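Local structure of superoxide reductase (Giardia intestinalis, 4D7P) at residues Val84-Leu87 and Glu88-Lys91. The protein probably reduces superoxide to hydrogen peroxide at a mononuclear iron centre. Sequence-based numbering, arbitrary orientation.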
loop_
_atom_site.group_PDB
_atom_site.type_symbol
_atom_site.label_atom_id
_atom_site.label_comp_id
_atom_site.label_asym_id
_atom_site.label_seq_id
_atom_site.Cartn_x
_atom_site.Cartn_y
_atom_site.Cartn_z
ATOM N N VAL A 84 -7.848 13.068 -9.951
ATOM C CA VAL A 84 -8.940 12.170 -10.247
ATOM C C VAL A 84 -9.221 12.050 -11.737
ATOM O O VAL A 84 -9.552 13.022 -12.401
ATOM C CB VAL A 84 -10.221 12.615 -9.525
ATOM C CG1 VAL A 84 -11.377 11.690 -9.885
ATOM C CG2 VAL A 84 -9.988 12.625 -8.022
ATOM N N CYS A 85 -9.094 10.837 -12.258
ATOM C CA CYS A 85 -9.472 10.574 -13.642
ATOM C C CYS A 85 -10.957 10.764 -13.839
ATOM O O CYS A 85 -11.739 10.341 -12.993
ATOM C CB CYS A 85 -9.093 9.152 -14.043
ATOM S SG CYS A 85 -7.338 8.869 -14.111
ATOM N N ASP A 86 -11.344 11.394 -14.947
ATOM C CA ASP A 86 -12.755 11.492 -15.294
ATOM C C ASP A 86 -13.600 11.968 -14.104
ATOM O O ASP A 86 -14.516 11.260 -13.683
ATOM C CB ASP A 86 -13.271 10.132 -15.775
ATOM C CG ASP A 86 -12.477 9.580 -16.950
ATOM O OD1 ASP A 86 -12.153 10.356 -17.875
ATOM O OD2 ASP A 86 -12.176 8.366 -16.951
ATOM N N LEU A 87 -13.277 13.139 -13.546
ATOM C CA LEU A 87 -13.922 13.614 -12.312
ATOM C C LEU A 87 -15.437 13.740 -12.446
ATOM O O LEU A 87 -16.179 13.556 -11.470
ATOM C CB LEU A 87 -13.338 14.962 -11.879
ATOM C CG LEU A 87 -13.887 15.578 -10.578
ATOM C CD1 LEU A 87 -13.512 14.745 -9.369
ATOM C CD2 LEU A 87 -13.423 17.026 -10.382
ATOM N N GLU A 88 -15.897 14.043 -13.659
ATOM C CA GLU A 88 -17.316 14.265 -13.899
ATOM C C GLU A 88 -18.118 12.996 -13.616
ATOM O O GLU A 88 -19.338 13.035 -13.468
ATOM C CB GLU A 88 -17.553 14.751 -15.337
ATOM C CG GLU A 88 -17.203 13.740 -16.430
ATOM C CD GLU A 88 -15.724 13.735 -16.800
ATOM O OE1 GLU A 88 -14.969 14.583 -16.268
ATOM O OE2 GLU A 88 -15.322 12.878 -17.625
ATOM N N LYS A 89 -17.418 11.871 -13.517
ATOM C CA LYS A 89 -18.083 10.598 -13.307
ATOM C C LYS A 89 -18.545 10.425 -11.863
ATOM O O LYS A 89 -19.308 9.507 -11.566
ATOM C CB LYS A 89 -17.161 9.443 -13.718
ATOM C CG LYS A 89 -16.897 9.372 -15.236
ATOM C CD LYS A 89 -16.114 8.118 -15.630
ATOM C CE LYS A 89 -15.815 8.087 -17.128
ATOM N NZ LYS A 89 -15.209 6.792 -17.557
ATOM N N TYR A 90 -18.102 11.310 -10.968
ATOM C CA TYR A 90 -18.415 11.169 -9.548
ATOM C C TYR A 90 -19.300 12.292 -9.039
ATOM O O TYR A 90 -19.279 13.399 -9.576
ATOM C CB TYR A 90 -17.124 11.119 -8.710
ATOM C CG TYR A 90 -16.141 10.072 -9.178
ATOM C CD1 TYR A 90 -16.220 8.758 -8.725
ATOM C CD2 TYR A 90 -15.140 10.393 -10.091
ATOM C CE1 TYR A 90 -15.326 7.796 -9.160
ATOM C CE2 TYR A 90 -14.239 9.441 -10.528
ATOM C CZ TYR A 90 -14.335 8.143 -10.059
ATOM O OH TYR A 90 -13.431 7.200 -10.498
ATOM N N LYS A 91 -20.059 12.011 -7.985
ATOM C CA LYS A 91 -20.918 13.021 -7.377
ATOM C C LYS A 91 -20.309 13.586 -6.097
ATOM O O LYS A 91 -20.748 14.619 -5.590
ATOM C CB LYS A 91 -22.308 12.443 -7.096
ATOM C CG LYS A 91 -22.346 11.182 -6.252
ATOM C CD LYS A 91 -23.691 10.480 -6.437
ATOM C CE LYS A 91 -23.800 9.207 -5.610
ATOM N NZ LYS A 91 -24.981 8.372 -5.991
HETATM O O HOH W 1 -11.332 8.123 -11.619
#
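Asp86 and Lys89 are joined by the first of two backbone hydrogen bonds, each spanning three residues, that close the turn. Lys89 N donates to Asp86 O at 3.0 Å, and Tyr90 N donates to Leu87 O at 3.0 Å. Both bonds are nearly straight. This i to i+3 spacing is that of a short 3-10 turn. The side chains of Asp86 and Lys89 run side by side in the same direction. The lysine chain is extended beyond CG, and its CD lies 3.5 Å from Asp86 CB. At its end NZ forms a long, weak salt bridge to Asp86 OD2 (3.5 Å). Glu88 bends at chi2 (-84°), which folds its carboxylate back over the backbone of Asp86 and Leu87. Its OE2 comes within 4.1 Å of Asp86 OD1, with the two carboxylate planes steeply inclined. Lys89 probably offsets part of this like-charge proximity. The turn links strand 79-83 of the three-stranded sheet to strand 90-99 of the four-stranded sheet, so it bridges the two sheets of the beta-sandwich. Tyr90 opens the second strand, and its ring is directed back toward the incoming chain. Val84 CG1, anti to the backbone N (chi1 178°), meets Tyr90 CE2 obliquely at 3.7 Å. Leu66 touches both side chains. Cys85 O lies at the edge of the ring, in its plane. A water lies at the same edge; it donates to Cys85 O and accepts from Tyr90 OH, tying the phenol to the chain before the turn. Leu75 of a second subunit also packs on Tyr90.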